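Local coordinates for abietadiene synthase, chloroplastic (Abies grandis, PDB 3S9V), which is a plant terpene synthase, a mainly alpha-helical protein that combines a terpene synthase N-terminal domain with a metal-binding terpene synthase domain, at residues L100-I105 with G137-E142; C111-T116 with L165-P170; P316-D321 with K343-E348; K607-A612 with S638-T643; E630-A635 with G678-D683. One frame throughout, in Å; residues are numbered along the deposited sequence.

Interaction 1: L100-I105 with G137-E142; sequences LAYDRI and GKMEDE
Met139 reaches from the loop after helix 122-136 to the first turn of helix 101-117, its chain bent at both chi2 and chi3 so that sulfur and methyl turn in among three side chains. Its CE lies obliquely against the Tyr102 ring, 3.5 Å from Tyr102 CE2. The same methyl meets Ile105 tip to tip, Met139 CE to Ile105 CD1 being 3.8 Å. Met139 SD touches Ala101 CB at 3.9 Å. Ala101 points its methyl toward the loop and is shared: Glu142 CG, in a chain folded at chi2 (-69°), rests on Ala101 CB at 3.7 Å. This bend brings the carboxylate to the start of the helix, where one water joins the segments, accepting from Ala101 N at 2.9 Å and donating to Glu142 OE1 at a very short 2.4 Å. Glu142 is poorly ordered, so the bridge is less certain than the packing. Behind the contact Phe151 meets the Tyr102 ring with planes about 60° apart, and Phe175 of helix 174-187 touches both Tyr102 and Met139. The contact is thus apolar at its centre, a flexible thioether filling the angle between aromatic and aliphatic groups, while at its margin a carboxylate faces the first N-H of a helix through water, a placement that the positive helix end would probably stabilise.

Interaction 2: C111-T116 with L165-P170; sequences CIITLT and LGLDLP
Ile112 O is gripped twice from one turn further along helix 101-117: Thr116 N donates to it at 3.0 Å, and Thr116 OG1 donates at 2.7 Å from 31° above the carbonyl plane. The hydroxyl folds back because OG1 lies anti to the carbonyl carbon of its own residue (chi1 -66°), and this sends CG2 anti to the backbone N. With its proton committed to the helix, Thr116 OG1 meets Leu167 tip to tip, 3.8 Å from Leu167 CD2. The other branch, Leu167 CD1, crosses obliquely over Ile112 CG2 at 3.6 Å and also meets Ile113 CG1 at 4.1 Å, the two side chains lying at about a right angle. Leu165 adds a looser touch, its CD1 standing 4.2 Å from Ile113 CG2. Met158 of helix 151-164 packs on Ile113, and Ala162 of that helix packs on Leu167. Between the two leucines Gly166, at positive phi (75°), closes helix 151-164 in a Schellman motif, and Leu167 then turns its side chain back onto the neighbouring helix. The arrangement is a Schellman-closed helix end whose following loop packs on the flank of a neighbouring helix, consistent with the all-helical gamma domain of plant diterpene synthases.

Interaction 3: P316-D321 with K343-E348; sequences PVPDID and KTFRDE
The Phe345 ring lies with one face and its far rim against residues 318-320. Over that face stands Ile320 N, offset toward the rim and 3.1 Å from Phe345 CE2. Ile320 CB covers the same face in a CH-pi contact, 3.9 Å from the ring centroid and 18° off the normal. From there the isoleucine chain, with CG1 anti to the backbone N (chi1 -155°), runs against the direction of the phenylalanine until Ile320 CD1 meets Phe345 CB at 3.7 Å. Pro318 occupies the far rim: its O lies near the ring plane, 3.6 Å from Phe345 CE2, and its CG touches Phe345 CZ at 3.9 Å. Thr344 CG2 sits over the centre of the opposite face and meets Pro318 CG at 4.1 Å, so the ring is held on two faces and an edge. Farther out, Thr344 OG1 is bonded to Arg307 O, while backbone hydrogen bonds tie Ile320 to Cys354 and Phe345 to Phe353. Asp319, whose side chain leaves the backbone away from the ring, N-caps helix 320-332 through OD2 to Asp322 N. Asp321 OD1 takes a hydrogen bond from Asn368 ND2. The Asp-Ile-Asp-Asp run from Asp319 to Asp322 matches the DxDD signature of class II terpene synthases, and Phe345 backs its second position, at the start of the helix carrying the motif.

Interaction 4: K607-A612 with S638-T643; sequences KVQLEA and SIALGT
Helix 599-621 passes the break between helices 628-638 and 641-648, coming nearest at the CA atoms of Ala612 and Ser638, 5.1 Å apart, while Ala640 turns the chain with a positive phi of 65°. Gln609 carries the contact. With CG anti to the backbone N and a bend at chi2 (63°), its amide reaches across to the break. Gln609 OE1 takes a short hydrogen bond from Thr643 OG1 at 2.5 Å, in the amide plane and on a lone pair, the C=O to donor angle being 123°. A water makes a second grip on that oxygen, donating to Gln609 OE1 at 2.8 Å and accepting from Thr643 N at 3.2 Å. The other end of the amide, NE2, donates to Val637 O, so the carboxamide is fixed in rotation between the two helices. Ala640 CB packs beside it, 3.6 Å from Gln609 NE2. One turn along, Ala612 CB rests on Ser638 CB at 4.1 Å; the serine hydroxyl instead bonds to Glu616 OE2 and Ala635 O. Thr643 OG1 is further bonded to Arg666 NH1, a positive neighbour that would probably strengthen the threonine as a donor. The pause between the two short helices fits the helix-G break, between the G1 and G2 helices, of the class I terpene synthase alpha domain, and Gln609 joins both sides of it to the neighbouring helix.

Interaction 5: E630-A635 with G678-D683; sequences EYIENA and GRLVND
Helix 669-693 carries the sequence that begins Asn682-Asp683 and fits the NDxxTxxxE signature of class I terpene synthases, and helix 628-638 crosses it steeply, with 110° between directions and 10.5 Å between axes. Tyr631, CG anti to the backbone N, extends tip to tip toward Asp683: Tyr631 OH donates to the syn lone pair of Asp683 OD2 at 2.9 Å, ring and carboxylate planes 37° apart. Asp683 OD2 also accepts from Ala699 N. The other oxygen belongs to Arg679, bent at chi2 and chi3, which grips Asp683 OD1 side-on through NE and NH1, both at 3.1 Å. Arg679 NH2 adds a weak bond to Ala635 O at 3.5 Å, though the position of that oxygen is less sure, and Tyr631 OH lies over a face of the guanidinium. Ala635 CB sits 3.5 Å above the Tyr631 ring plane, toward its rim. On the apolar flank Ile632 CD1 meets Leu680 CD2 at a tight 3.4 Å, the side chains crossing at about a right angle. Four donor atoms on one buried carboxylate, two of them from the cationic Arg679, would probably keep Asp683 ionised and fix its rotation, so that an aspartate of the motif in which relatives carry metal ligands is tied to the neighbouring helix.

Overall arrangement
Interactions 1 and 2 share helix 101-117, their centres 18 Å apart, and lie at the end of the molecule remote from interactions 4 and 5; about 80 Å separates the centres of interactions 2 and 4. Interaction 3, at the DxDD run, stands between, 33 Å from interaction 1 and 40 Å from interaction 5, centre to centre. Interactions 4 and 5 touch, with centres 12 Å apart: Asn634 ND2 probably donates to Ala612 O at 3.1 Å, and Ile639 CD1 packs on Asn682 ND2 at 3.8 Å. The class II and class I signature motifs therefore sit in separate helical regions, with interactions 4 and 5 joining three successive helices to the one bearing the second motif.

Interaction 1: L100-I105 with G137-E142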
# COMPACT_ATOMS: atom_id res chain seq x y z
N LEU A 100 -14.14 12.80 21.59
CA LEU A 100 -15.04 13.05 20.47
C LEU A 100 -16.38 13.30 21.16
O LEU A 100 -16.90 12.44 21.87
CB LEU A 100 -15.14 11.84 19.54
CG LEU A 100 -16.01 12.10 18.30
CD1 LEU A 100 -15.34 13.15 17.39
CD2 LEU A 100 -16.23 10.81 17.54
N ALA A 101 -16.93 14.49 20.97
CA ALA A 101 -18.18 14.84 21.60
C ALA A 101 -19.27 13.78 21.38
O ALA A 101 -19.84 13.27 22.35
CB ALA A 101 -18.67 16.21 21.11
N TYR A 102 -19.54 13.45 20.12
CA TYR A 102 -20.57 12.45 19.82
C TYR A 102 -20.38 11.17 20.62
O TYR A 102 -21.32 10.65 21.22
CB TYR A 102 -20.58 12.12 18.33
CG TYR A 102 -21.05 13.26 17.45
CD1 TYR A 102 -20.25 13.73 16.42
CD2 TYR A 102 -22.30 13.85 17.65
CE1 TYR A 102 -20.67 14.77 15.60
CE2 TYR A 102 -22.73 14.89 16.83
CZ TYR A 102 -21.91 15.35 15.80
OH TYR A 102 -22.32 16.37 14.98
N ASP A 103 -19.16 10.65 20.61
CA ASP A 103 -18.79 9.44 21.32
C ASP A 103 -19.17 9.54 22.81
O ASP A 103 -19.87 8.67 23.34
CB ASP A 103 -17.27 9.22 21.17
CG ASP A 103 -16.75 7.97 21.89
OD1 ASP A 103 -17.10 6.84 21.50
OD2 ASP A 103 -15.95 8.13 22.84
N ARG A 104 -18.74 10.61 23.48
CA ARG A 104 -19.03 10.78 24.89
C ARG A 104 -20.51 10.89 25.24
O ARG A 104 -20.97 10.24 26.18
CB ARG A 104 -18.29 12.01 25.44
CG ARG A 104 -16.76 11.90 25.36
CD ARG A 104 -16.25 10.64 26.04
NE ARG A 104 -14.80 10.52 25.91
CZ ARG A 104 -13.93 11.32 26.53
NH1 ARG A 104 -14.36 12.29 27.33
NH2 ARG A 104 -12.63 11.16 26.34
N ILE A 105 -21.28 11.70 24.51
CA ILE A 105 -22.70 11.82 24.83
C ILE A 105 -23.46 10.55 24.50
O ILE A 105 -24.47 10.24 25.13
CB ILE A 105 -23.38 13.00 24.08
CG1 ILE A 105 -23.22 12.84 22.57
CG2 ILE A 105 -22.80 14.31 24.56
CD1 ILE A 105 -23.97 13.88 21.78
N GLY A 137 -25.11 21.23 25.37
CA GLY A 137 -25.20 22.64 25.00
C GLY A 137 -24.02 23.20 24.21
O GLY A 137 -24.02 24.38 23.87
N LYS A 138 -23.03 22.37 23.92
CA LYS A 138 -21.85 22.81 23.16
C LYS A 138 -21.68 22.06 21.84
O LYS A 138 -20.65 22.17 21.18
CB LYS A 138 -20.58 22.62 24.00
CG LYS A 138 -20.56 23.39 25.31
CD LYS A 138 -19.21 23.29 26.00
CE LYS A 138 -18.86 21.86 26.37
NZ LYS A 138 -17.61 21.78 27.20
N MET A 139 -22.70 21.29 21.47
CA MET A 139 -22.66 20.50 20.24
C MET A 139 -22.53 21.31 18.96
O MET A 139 -22.21 20.77 17.90
CB MET A 139 -23.89 19.60 20.17
CG MET A 139 -23.91 18.51 21.23
SD MET A 139 -22.33 17.60 21.34
CE MET A 139 -22.37 16.67 19.84
N GLU A 140 -22.76 22.62 19.04
CA GLU A 140 -22.67 23.47 17.87
C GLU A 140 -21.23 23.82 17.49
O GLU A 140 -20.99 24.37 16.42
CB GLU A 140 -23.48 24.75 18.07
CG GLU A 140 -24.97 24.49 18.32
CD GLU A 140 -25.79 25.76 18.40
OE1 GLU A 140 -25.48 26.63 19.24
OE2 GLU A 140 -26.75 25.90 17.61
N ASP A 141 -20.27 23.50 18.36
CA ASP A 141 -18.88 23.80 18.05
C ASP A 141 -18.09 22.52 17.76
O ASP A 141 -16.86 22.52 17.72
CB ASP A 141 -18.23 24.58 19.20
CG ASP A 141 -16.98 25.35 18.76
OD1 ASP A 141 -16.50 26.20 19.54
OD2 ASP A 141 -16.49 25.10 17.64
N GLU A 142 -18.83 21.44 17.55
CA GLU A 142 -18.25 20.14 17.24
C GLU A 142 -18.88 19.66 15.94
O GLU A 142 -18.79 18.49 15.58
CB GLU A 142 -18.55 19.15 18.37
CG GLU A 142 -18.23 19.68 19.77
CD GLU A 142 -16.74 19.84 20.02
OE1 GLU A 142 -16.04 18.82 20.17
OE2 GLU A 142 -16.26 21.00 20.07
O HOH W 1 -15.62 16.54 19.41

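Interaction 2: C111-T116 with L165-P170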
# COMPACT_ATOMS: atom_id res chain seq x y z
N CYS A 111 -25.06 4.60 29.20
CA CYS A 111 -24.75 4.10 30.54
C CYS A 111 -25.74 4.58 31.61
O CYS A 111 -26.08 3.84 32.53
CB CYS A 111 -23.32 4.50 30.93
SG CYS A 111 -22.06 3.66 29.96
N ILE A 112 -26.20 5.82 31.48
CA ILE A 112 -27.15 6.39 32.43
C ILE A 112 -28.46 5.61 32.39
O ILE A 112 -29.08 5.34 33.42
CB ILE A 112 -27.42 7.87 32.11
CG1 ILE A 112 -26.23 8.71 32.57
CG2 ILE A 112 -28.71 8.33 32.76
CD1 ILE A 112 -26.32 10.15 32.12
N ILE A 113 -28.89 5.25 31.19
CA ILE A 113 -30.13 4.49 31.04
C ILE A 113 -30.00 3.11 31.68
O ILE A 113 -30.90 2.67 32.39
CB ILE A 113 -30.51 4.38 29.55
CG1 ILE A 113 -30.93 5.77 29.04
CG2 ILE A 113 -31.62 3.35 29.35
CD1 ILE A 113 -31.23 5.82 27.55
N THR A 114 -28.87 2.45 31.46
CA THR A 114 -28.64 1.11 32.01
C THR A 114 -28.51 1.09 33.54
O THR A 114 -29.04 0.21 34.20
CB THR A 114 -27.38 0.47 31.40
OG1 THR A 114 -27.52 0.41 29.97
CG2 THR A 114 -27.17 -0.94 31.93
N LEU A 115 -27.79 2.06 34.11
CA LEU A 115 -27.65 2.10 35.56
C LEU A 115 -29.02 2.43 36.18
O LEU A 115 -29.38 1.90 37.24
CB LEU A 115 -26.61 3.14 35.98
CG LEU A 115 -25.19 2.86 35.49
CD1 LEU A 115 -24.25 3.92 36.04
CD2 LEU A 115 -24.74 1.48 35.94
N THR A 116 -29.78 3.30 35.52
CA THR A 116 -31.10 3.66 36.00
C THR A 116 -31.99 2.41 36.00
O THR A 116 -32.74 2.17 36.95
CB THR A 116 -31.76 4.75 35.10
OG1 THR A 116 -31.03 5.97 35.21
CG2 THR A 116 -33.20 5.00 35.53
N LEU A 165 -38.40 7.35 30.75
CA LEU A 165 -37.93 7.03 32.10
C LEU A 165 -37.87 8.27 32.98
O LEU A 165 -37.50 8.19 34.16
CB LEU A 165 -36.55 6.37 32.06
CG LEU A 165 -36.43 4.95 31.52
CD1 LEU A 165 -34.96 4.51 31.53
CD2 LEU A 165 -37.27 4.01 32.37
N GLY A 166 -38.20 9.42 32.40
CA GLY A 166 -38.19 10.65 33.17
C GLY A 166 -36.84 11.27 33.51
O GLY A 166 -36.75 12.07 34.43
N LEU A 167 -35.79 10.92 32.77
CA LEU A 167 -34.48 11.49 33.04
C LEU A 167 -34.46 12.99 32.72
O LEU A 167 -34.99 13.42 31.69
CB LEU A 167 -33.41 10.77 32.22
CG LEU A 167 -33.20 9.29 32.54
CD1 LEU A 167 -32.10 8.74 31.66
CD2 LEU A 167 -32.84 9.12 34.01
N ASP A 168 -33.85 13.77 33.60
CA ASP A 168 -33.78 15.22 33.44
C ASP A 168 -32.72 15.67 32.44
O ASP A 168 -31.59 15.97 32.81
CB ASP A 168 -33.54 15.86 34.81
CG ASP A 168 -33.57 17.38 34.76
OD1 ASP A 168 -34.44 17.93 34.06
OD2 ASP A 168 -32.74 18.02 35.44
N LEU A 169 -33.11 15.74 31.18
CA LEU A 169 -32.19 16.16 30.13
C LEU A 169 -32.75 17.35 29.36
O LEU A 169 -33.97 17.53 29.27
CB LEU A 169 -31.91 15.00 29.17
CG LEU A 169 -31.31 13.73 29.77
CD1 LEU A 169 -31.15 12.67 28.69
CD2 LEU A 169 -29.96 14.06 30.39
N PRO A 170 -31.87 18.18 28.78
CA PRO A 170 -32.21 19.37 28.00
C PRO A 170 -32.90 19.05 26.68
O PRO A 170 -32.50 19.55 25.63
CB PRO A 170 -30.85 20.02 27.77
CG PRO A 170 -30.01 19.52 28.89
CD PRO A 170 -30.41 18.08 28.96

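Interaction 3: P316-D321 with K343-E348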
# COMPACT_ATOMS: atom_id res chain seq x y z
N PRO A 316 -20.96 -11.49 7.63
CA PRO A 316 -22.25 -11.51 6.92
C PRO A 316 -22.17 -10.79 5.57
O PRO A 316 -22.81 -11.20 4.61
CB PRO A 316 -23.18 -10.79 7.88
CG PRO A 316 -22.55 -11.01 9.22
CD PRO A 316 -21.09 -10.85 8.95
N VAL A 317 -21.40 -9.71 5.52
CA VAL A 317 -21.25 -8.94 4.30
C VAL A 317 -19.79 -8.52 4.11
O VAL A 317 -19.12 -8.13 5.06
CB VAL A 317 -22.13 -7.65 4.30
CG1 VAL A 317 -23.56 -8.00 4.64
CG2 VAL A 317 -21.58 -6.63 5.29
N PRO A 318 -19.29 -8.61 2.87
CA PRO A 318 -17.90 -8.23 2.62
C PRO A 318 -17.85 -6.73 2.40
O PRO A 318 -18.89 -6.10 2.19
CB PRO A 318 -17.56 -9.00 1.35
CG PRO A 318 -18.85 -8.90 0.58
CD PRO A 318 -19.90 -9.19 1.65
N ASP A 319 -16.65 -6.15 2.47
CA ASP A 319 -16.49 -4.72 2.22
C ASP A 319 -15.31 -4.52 1.29
O ASP A 319 -14.32 -5.26 1.35
CB ASP A 319 -16.28 -3.95 3.52
CG ASP A 319 -14.95 -4.23 4.16
OD1 ASP A 319 -14.78 -5.32 4.75
OD2 ASP A 319 -14.06 -3.36 4.07
N ILE A 320 -15.41 -3.52 0.43
CA ILE A 320 -14.36 -3.25 -0.55
C ILE A 320 -13.00 -2.94 0.06
O ILE A 320 -11.97 -3.25 -0.54
CB ILE A 320 -14.78 -2.10 -1.49
CG1 ILE A 320 -14.04 -2.23 -2.82
CG2 ILE A 320 -14.49 -0.76 -0.84
CD1 ILE A 320 -14.52 -1.26 -3.87
N ASP A 321 -12.97 -2.36 1.26
CA ASP A 321 -11.70 -2.01 1.89
C ASP A 321 -10.91 -3.26 2.27
O ASP A 321 -9.76 -3.40 1.86
CB ASP A 321 -11.94 -1.13 3.13
CG ASP A 321 -10.75 -0.22 3.44
OD1 ASP A 321 -9.73 -0.25 2.70
OD2 ASP A 321 -10.83 0.53 4.44
N LYS A 343 -15.94 -7.44 -8.23
CA LYS A 343 -17.21 -7.33 -8.95
C LYS A 343 -18.38 -7.11 -7.99
O LYS A 343 -19.36 -6.46 -8.33
CB LYS A 343 -17.45 -8.58 -9.79
CG LYS A 343 -16.67 -8.60 -11.12
CD LYS A 343 -16.84 -9.93 -11.85
CE LYS A 343 -16.39 -9.86 -13.31
NZ LYS A 343 -14.98 -9.42 -13.49
N THR A 344 -18.25 -7.63 -6.78
CA THR A 344 -19.28 -7.49 -5.76
C THR A 344 -19.56 -6.02 -5.40
O THR A 344 -20.66 -5.70 -4.94
CB THR A 344 -18.85 -8.22 -4.46
OG1 THR A 344 -18.77 -9.63 -4.71
CG2 THR A 344 -19.83 -7.96 -3.33
N PHE A 345 -18.59 -5.15 -5.62
CA PHE A 345 -18.73 -3.74 -5.26
C PHE A 345 -18.96 -2.76 -6.41
O PHE A 345 -19.06 -1.54 -6.20
CB PHE A 345 -17.52 -3.32 -4.43
CG PHE A 345 -17.25 -4.24 -3.27
CD1 PHE A 345 -16.39 -5.33 -3.41
CD2 PHE A 345 -17.91 -4.07 -2.05
CE1 PHE A 345 -16.19 -6.22 -2.36
CE2 PHE A 345 -17.72 -4.95 -1.00
CZ PHE A 345 -16.86 -6.03 -1.15
N ARG A 346 -19.05 -3.29 -7.62
CA ARG A 346 -19.25 -2.48 -8.81
C ARG A 346 -20.74 -2.32 -9.15
O ARG A 346 -21.48 -3.30 -9.12
CB ARG A 346 -18.53 -3.14 -9.98
CG ARG A 346 -18.68 -2.44 -11.31
CD ARG A 346 -18.09 -3.30 -12.42
NE ARG A 346 -18.04 -2.59 -13.69
CZ ARG A 346 -19.07 -2.48 -14.53
NH1 ARG A 346 -20.24 -3.03 -14.25
NH2 ARG A 346 -18.91 -1.79 -15.66
N ASP A 347 -21.17 -1.09 -9.44
CA ASP A 347 -22.56 -0.85 -9.81
C ASP A 347 -22.69 -0.93 -11.33
O ASP A 347 -21.68 -1.01 -12.03
CB ASP A 347 -23.05 0.53 -9.31
CG ASP A 347 -22.46 1.71 -10.10
OD1 ASP A 347 -21.76 1.50 -11.11
OD2 ASP A 347 -22.71 2.87 -9.70
N GLU A 348 -23.92 -0.91 -11.82
CA GLU A 348 -24.17 -0.99 -13.26
C GLU A 348 -23.45 0.07 -14.09
O GLU A 348 -23.37 -0.05 -15.31
CB GLU A 348 -25.67 -0.89 -13.54
CG GLU A 348 -26.54 -1.81 -12.68
CD GLU A 348 -26.16 -3.27 -12.82
OE1 GLU A 348 -26.19 -3.79 -13.96
OE2 GLU A 348 -25.86 -3.91 -11.79

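Interaction 4: K607-A612 with S638-T643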
# COMPACT_ATOMS: atom_id res chain seq x y z
N LYS A 607 28.70 -8.79 -25.25
CA LYS A 607 28.72 -9.04 -26.69
C LYS A 607 27.40 -8.59 -27.30
O LYS A 607 27.38 -7.83 -28.26
CB LYS A 607 28.93 -10.54 -26.96
CG LYS A 607 28.72 -10.96 -28.42
CD LYS A 607 28.81 -12.47 -28.57
CE LYS A 607 28.41 -12.93 -29.97
NZ LYS A 607 29.26 -12.31 -31.03
N VAL A 608 26.29 -9.06 -26.73
CA VAL A 608 24.97 -8.71 -27.24
C VAL A 608 24.65 -7.23 -27.07
O VAL A 608 24.00 -6.63 -27.92
CB VAL A 608 23.87 -9.57 -26.55
CG1 VAL A 608 22.48 -9.16 -27.03
CG2 VAL A 608 24.12 -11.05 -26.86
N GLN A 609 25.11 -6.65 -25.96
CA GLN A 609 24.87 -5.24 -25.69
C GLN A 609 25.58 -4.35 -26.72
O GLN A 609 24.98 -3.41 -27.27
CB GLN A 609 25.38 -4.87 -24.30
CG GLN A 609 25.03 -3.45 -23.88
CD GLN A 609 23.53 -3.25 -23.80
OE1 GLN A 609 22.84 -3.97 -23.08
NE2 GLN A 609 23.01 -2.28 -24.55
N LEU A 610 26.85 -4.64 -26.98
CA LEU A 610 27.62 -3.85 -27.93
C LEU A 610 27.05 -4.02 -29.34
O LEU A 610 27.01 -3.07 -30.13
CB LEU A 610 29.10 -4.24 -27.88
CG LEU A 610 29.75 -4.07 -26.50
CD1 LEU A 610 31.22 -4.37 -26.60
CD2 LEU A 610 29.54 -2.67 -25.98
N GLU A 611 26.59 -5.23 -29.65
CA GLU A 611 26.00 -5.49 -30.94
C GLU A 611 24.75 -4.62 -31.09
O GLU A 611 24.50 -4.07 -32.16
CB GLU A 611 25.65 -6.97 -31.09
CG GLU A 611 26.72 -7.75 -31.84
CD GLU A 611 26.72 -9.24 -31.51
OE1 GLU A 611 25.63 -9.84 -31.42
OE2 GLU A 611 27.83 -9.80 -31.37
N ALA A 612 23.98 -4.47 -30.02
CA ALA A 612 22.78 -3.63 -30.09
C ALA A 612 23.19 -2.16 -30.32
O ALA A 612 22.56 -1.45 -31.10
CB ALA A 612 21.96 -3.75 -28.80
N SER A 638 19.31 -2.23 -26.52
CA SER A 638 20.23 -1.10 -26.45
C SER A 638 20.00 -0.25 -25.21
O SER A 638 20.91 0.42 -24.75
CB SER A 638 20.11 -0.22 -27.70
OG SER A 638 18.92 0.55 -27.65
N ILE A 639 18.77 -0.26 -24.68
CA ILE A 639 18.46 0.52 -23.49
C ILE A 639 19.33 0.04 -22.31
O ILE A 639 19.43 0.71 -21.29
CB ILE A 639 16.92 0.45 -23.16
CG1 ILE A 639 16.56 1.52 -22.13
CG2 ILE A 639 16.52 -0.94 -22.70
CD1 ILE A 639 16.85 2.95 -22.60
N ALA A 640 19.94 -1.12 -22.48
CA ALA A 640 20.87 -1.73 -21.53
C ALA A 640 20.44 -2.19 -20.14
O ALA A 640 21.29 -2.52 -19.32
CB ALA A 640 22.10 -0.83 -21.39
N LEU A 641 19.14 -2.24 -19.87
CA LEU A 641 18.70 -2.70 -18.55
C LEU A 641 19.03 -4.18 -18.37
O LEU A 641 19.40 -4.61 -17.27
CB LEU A 641 17.19 -2.47 -18.38
CG LEU A 641 16.77 -1.01 -18.54
CD1 LEU A 641 15.27 -0.89 -18.33
CD2 LEU A 641 17.53 -0.14 -17.55
N GLY A 642 18.90 -4.96 -19.44
CA GLY A 642 19.20 -6.37 -19.35
C GLY A 642 20.63 -6.64 -18.86
O GLY A 642 20.85 -7.49 -18.01
N THR A 643 21.58 -5.90 -19.42
CA THR A 643 23.01 -6.03 -19.09
C THR A 643 23.28 -5.78 -17.60
O THR A 643 23.98 -6.56 -16.95
CB THR A 643 23.84 -5.04 -19.94
OG1 THR A 643 23.79 -5.46 -21.31
CG2 THR A 643 25.31 -4.98 -19.48
O HOH W 2 20.38 -5.14 -22.27

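Interaction 5: E630-A635 with G678-D683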
# COMPACT_ATOMS: atom_id res chain seq x y z
N GLU A 630 11.16 -3.87 -35.87
CA GLU A 630 12.60 -4.06 -35.97
C GLU A 630 13.33 -3.15 -35.01
O GLU A 630 14.27 -3.58 -34.35
CB GLU A 630 13.10 -3.80 -37.39
CG GLU A 630 14.62 -3.92 -37.52
CD GLU A 630 15.11 -3.96 -38.96
OE1 GLU A 630 14.80 -3.02 -39.72
OE2 GLU A 630 15.80 -4.93 -39.33
N TYR A 631 12.89 -1.90 -34.91
CA TYR A 631 13.53 -0.95 -34.00
C TYR A 631 13.40 -1.41 -32.56
O TYR A 631 14.41 -1.58 -31.86
CB TYR A 631 12.91 0.44 -34.14
CG TYR A 631 13.39 1.41 -33.08
CD1 TYR A 631 12.63 1.67 -31.95
CD2 TYR A 631 14.63 2.04 -33.20
CE1 TYR A 631 13.09 2.53 -30.95
CE2 TYR A 631 15.10 2.90 -32.20
CZ TYR A 631 14.32 3.14 -31.08
OH TYR A 631 14.77 4.00 -30.10
N ILE A 632 12.16 -1.61 -32.12
CA ILE A 632 11.91 -2.04 -30.76
C ILE A 632 12.69 -3.29 -30.35
O ILE A 632 13.17 -3.36 -29.23
CB ILE A 632 10.40 -2.25 -30.51
CG1 ILE A 632 9.82 -0.98 -29.91
CG2 ILE A 632 10.16 -3.40 -29.54
CD1 ILE A 632 10.51 -0.55 -28.61
N GLU A 633 12.81 -4.27 -31.24
CA GLU A 633 13.57 -5.47 -30.89
C GLU A 633 15.02 -5.16 -30.51
O GLU A 633 15.53 -5.69 -29.52
CB GLU A 633 13.54 -6.49 -32.03
CG GLU A 633 12.18 -7.17 -32.20
CD GLU A 633 11.62 -7.73 -30.89
OE1 GLU A 633 12.34 -8.47 -30.19
OE2 GLU A 633 10.44 -7.43 -30.57
N ASN A 634 15.68 -4.30 -31.28
CA ASN A 634 17.06 -3.92 -30.97
C ASN A 634 17.13 -2.90 -29.82
O ASN A 634 17.98 -2.99 -28.94
CB ASN A 634 17.73 -3.30 -32.20
CG ASN A 634 19.20 -3.00 -31.97
OD1 ASN A 634 20.02 -3.91 -31.86
ND2 ASN A 634 19.54 -1.73 -31.90
N ALA A 635 16.21 -1.94 -29.84
CA ALA A 635 16.15 -0.89 -28.82
C ALA A 635 15.82 -1.42 -27.42
O ALA A 635 16.23 -0.83 -26.42
CB ALA A 635 15.14 0.19 -29.25
N GLY A 678 11.24 -0.20 -20.44
CA GLY A 678 12.24 0.82 -20.18
C GLY A 678 12.47 1.64 -21.43
O GLY A 678 12.50 2.87 -21.40
N ARG A 679 12.63 0.95 -22.55
CA ARG A 679 12.85 1.62 -23.82
C ARG A 679 11.72 2.58 -24.19
O ARG A 679 11.97 3.72 -24.58
CB ARG A 679 12.97 0.61 -24.95
CG ARG A 679 13.17 1.25 -26.32
CD ARG A 679 14.64 1.51 -26.51
NE ARG A 679 15.00 2.91 -26.46
CZ ARG A 679 16.25 3.36 -26.34
NH1 ARG A 679 16.48 4.66 -26.32
NH2 ARG A 679 17.26 2.50 -26.21
N LEU A 680 10.49 2.11 -24.09
CA LEU A 680 9.34 2.92 -24.45
C LEU A 680 9.11 4.16 -23.58
O LEU A 680 8.79 5.23 -24.09
CB LEU A 680 8.06 2.07 -24.47
CG LEU A 680 8.04 0.89 -25.45
CD1 LEU A 680 6.67 0.23 -25.45
CD2 LEU A 680 8.38 1.37 -26.84
N VAL A 681 9.26 4.02 -22.26
CA VAL A 681 9.05 5.18 -21.40
C VAL A 681 10.11 6.21 -21.72
O VAL A 681 9.82 7.40 -21.82
CB VAL A 681 9.10 4.81 -19.90
CG1 VAL A 681 10.53 4.51 -19.46
CG2 VAL A 681 8.51 5.95 -19.08
N ASN A 682 11.34 5.74 -21.91
CA ASN A 682 12.48 6.59 -22.24
C ASN A 682 12.24 7.34 -23.56
O ASN A 682 12.50 8.54 -23.65
CB ASN A 682 13.74 5.72 -22.34
CG ASN A 682 14.99 6.52 -22.67
OD1 ASN A 682 15.12 7.09 -23.75
ND2 ASN A 682 15.94 6.56 -21.72
N ASP A 683 11.72 6.62 -24.56
CA ASP A 683 11.47 7.19 -25.88
C ASP A 683 10.30 8.17 -25.96
O ASP A 683 10.41 9.20 -26.62
CB ASP A 683 11.25 6.05 -26.90
CG ASP A 683 12.56 5.55 -27.50
OD1 ASP A 683 13.61 5.60 -26.83
OD2 ASP A 683 12.53 5.08 -28.66